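Local coordinates for protein cleavage stimulation factor 77 (Encephalitozoon cuniculi, PDB 2UY1) that probably binds mRNA and takes part in the cleavage of pre-mRNA 3' ends as a helical-repeat protein, at residues G111-L116 and K128-F133. Sequence-based numbering, arbitrary orientation.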
loop_
_atom_site.group_PDB
_atom_site.type_symbol
_atom_site.label_atom_id
_atom_site.label_comp_id
_atom_site.label_asym_id
_atom_site.label_seq_id
_atom_site.Cartn_x
_atom_site.Cartn_y
_atom_site.Cartn_z
ATOM N N GLY A 111 -1.381 -55.959 -2.992
ATOM C CA GLY A 111 -1.986 -54.864 -3.746
ATOM C C GLY A 111 -2.980 -54.045 -2.923
ATOM O O GLY A 111 -2.811 -52.826 -2.802
ATOM N N TYR A 112 -4.004 -54.714 -2.366
ATOM C CA TYR A 112 -4.948 -54.082 -1.428
ATOM C C TYR A 112 -4.278 -53.395 -0.254
ATOM O O TYR A 112 -4.736 -52.353 0.195
ATOM C CB TYR A 112 -5.953 -55.077 -0.849
ATOM C CG TYR A 112 -7.081 -55.315 -1.782
ATOM C CD1 TYR A 112 -7.851 -54.244 -2.251
ATOM C CD2 TYR A 112 -7.351 -56.588 -2.264
ATOM C CE1 TYR A 112 -8.834 -54.425 -3.167
ATOM C CE2 TYR A 112 -8.376 -56.778 -3.145
ATOM C CZ TYR A 112 -9.123 -55.689 -3.592
ATOM O OH TYR A 112 -10.139 -55.878 -4.484
ATOM N N MET A 113 -3.247 -54.025 0.287
ATOM C CA MET A 113 -2.599 -53.482 1.471
ATOM C C MET A 113 -1.738 -52.228 1.128
ATOM O O MET A 113 -1.704 -51.278 1.923
ATOM C CB MET A 113 -1.771 -54.554 2.211
ATOM C CG MET A 113 -2.580 -55.715 2.888
ATOM S SD MET A 113 -3.781 -55.234 4.188
ATOM C CE MET A 113 -3.717 -56.743 5.244
ATOM N N ARG A 114 -1.046 -52.259 -0.019
ATOM C CA ARG A 114 -0.355 -51.075 -0.566
ATOM C C ARG A 114 -1.331 -49.897 -0.874
ATOM O O ARG A 114 -1.089 -48.759 -0.444
ATOM C CB ARG A 114 0.483 -51.431 -1.792
ATOM C CG ARG A 114 1.892 -52.043 -1.520
ATOM C CD ARG A 114 2.471 -52.745 -2.818
ATOM N NE ARG A 114 2.703 -51.829 -3.961
ATOM C CZ ARG A 114 2.978 -52.204 -5.222
ATOM N NH1 ARG A 114 3.048 -53.489 -5.558
ATOM N NH2 ARG A 114 3.184 -51.276 -6.155
ATOM N N ALA A 115 -2.437 -50.161 -1.585
ATOM C CA ALA A 115 -3.466 -49.119 -1.760
ATOM C C ALA A 115 -3.928 -48.517 -0.428
ATOM O O ALA A 115 -3.978 -47.327 -0.305
ATOM C CB ALA A 115 -4.641 -49.656 -2.538
ATOM N N LEU A 116 -4.246 -49.348 0.573
ATOM C CA LEU A 116 -4.988 -48.881 1.783
ATOM C C LEU A 116 -4.125 -47.970 2.645
ATOM O O LEU A 116 -4.623 -47.118 3.407
ATOM C CB LEU A 116 -5.584 -50.058 2.561
ATOM C CG LEU A 116 -6.747 -50.797 1.891
ATOM C CD1 LEU A 116 -7.170 -52.007 2.734
ATOM C CD2 LEU A 116 -7.911 -49.869 1.584
ATOM N N LYS A 128 -14.235 -51.584 0.214
ATOM C CA LYS A 128 -15.330 -52.520 0.030
ATOM C C LYS A 128 -14.764 -53.746 -0.665
ATOM O O LYS A 128 -14.960 -54.867 -0.185
ATOM C CB LYS A 128 -16.465 -51.915 -0.787
ATOM C CG LYS A 128 -17.116 -50.718 -0.134
ATOM C CD LYS A 128 -18.215 -50.101 -1.078
ATOM C CE LYS A 128 -18.747 -48.741 -0.576
ATOM N NZ LYS A 128 -19.613 -48.029 -1.647
ATOM N N ASP A 129 -14.013 -53.535 -1.753
ATOM C CA ASP A 129 -13.448 -54.652 -2.531
ATOM C C ASP A 129 -12.536 -55.522 -1.671
ATOM O O ASP A 129 -12.570 -56.742 -1.731
ATOM C CB ASP A 129 -12.656 -54.136 -3.748
ATOM C CG ASP A 129 -13.510 -53.367 -4.738
ATOM O OD1 ASP A 129 -14.767 -53.379 -4.638
ATOM O OD2 ASP A 129 -12.908 -52.720 -5.642
ATOM N N PHE A 130 -11.701 -54.887 -0.876
ATOM C CA PHE A 130 -10.840 -55.589 0.034
ATOM C C PHE A 130 -11.579 -56.488 1.074
ATOM O O PHE A 130 -11.173 -57.629 1.324
ATOM C CB PHE A 130 -10.019 -54.588 0.804
ATOM C CG PHE A 130 -9.249 -55.205 1.917
ATOM C CD1 PHE A 130 -8.287 -56.187 1.644
ATOM C CD2 PHE A 130 -9.480 -54.813 3.258
ATOM C CE1 PHE A 130 -7.566 -56.782 2.679
ATOM C CE2 PHE A 130 -8.762 -55.395 4.283
ATOM C CZ PHE A 130 -7.795 -56.395 3.987
ATOM N N GLU A 131 -12.623 -55.950 1.699
ATOM C CA GLU A 131 -13.367 -56.701 2.709
ATOM C C GLU A 131 -14.065 -57.910 2.040
ATOM O O GLU A 131 -13.940 -59.036 2.526
ATOM C CB GLU A 131 -14.338 -55.791 3.491
ATOM C CG GLU A 131 -15.363 -56.592 4.326
ATOM C CD GLU A 131 -16.074 -55.777 5.405
ATOM O OE1 GLU A 131 -16.620 -54.685 5.127
ATOM O OE2 GLU A 131 -16.085 -56.240 6.555
ATOM N N ASN A 132 -14.723 -57.666 0.884
ATOM C CA ASN A 132 -15.343 -58.702 0.058
ATOM C C ASN A 132 -14.431 -59.853 -0.299
ATOM O O ASN A 132 -14.863 -61.006 -0.336
ATOM C CB ASN A 132 -15.835 -58.105 -1.235
ATOM C CG ASN A 132 -17.065 -57.278 -1.028
ATOM O OD1 ASN A 132 -17.632 -57.307 0.060
ATOM N ND2 ASN A 132 -17.513 -56.564 -2.061
ATOM N N PHE A 133 -13.166 -59.533 -0.548
ATOM C CA PHE A 133 -12.162 -60.488 -0.966
ATOM C C PHE A 133 -11.736 -61.401 0.212
ATOM O O PHE A 133 -11.591 -62.622 0.059
ATOM C CB PHE A 133 -10.983 -59.668 -1.478
ATOM C CG PHE A 133 -9.726 -60.422 -1.607
ATOM C CD1 PHE A 133 -9.526 -61.287 -2.684
ATOM C CD2 PHE A 133 -8.718 -60.263 -0.669
ATOM C CE1 PHE A 133 -8.327 -61.992 -2.831
ATOM C CE2 PHE A 133 -7.522 -60.973 -0.808
ATOM C CZ PHE A 133 -7.331 -61.839 -1.885
HETATM O O HOH W 1 -10.677 -53.885 -6.305
#
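Y112 lays one face of its ring against the backbone of helix 123-137, with F130 CA 3.8 Å above the plane and over its centre. F130 CB covers the same ring, 4.1 Å from its centroid, in a CH-pi contact. With CG anti to the backbone N (chi1 171°), the F130 side chain swings past the tyrosine, and its CD1 lies 3.6 Å from Y112 CB. L116 CD1 sits over a face of the F130 ring, 4.0 Å from the centroid, while M113 SD approaches the same ring obliquely as a Met-aromatic contact. F133 completes an aromatic cluster: its ring and that of Y112 have centroids 5.7 Å apart and planes inclined at 42°. At the polar end of the tyrosine, OH lies 3.1 Å from D129 CB, and a water joins this hydroxyl to the carboxylate, donating to D129 OD2 at 2.6 Å. The axes of segments 111-116 and 128-133 run roughly antiparallel, at 148°, within the helical-repeat array of a Suf-family protein. Helix 139-168 backs the contact through T149, which touches M113 and F130, and F153, which meets L116; I92 of helix 85-94 packs on Y112. The helices are thus joined directly by apolar and aromatic packing, whereas the water gives the hydroxyl of the buried Y112 a hydrogen-bonding partner and bridges it to D129 OD2.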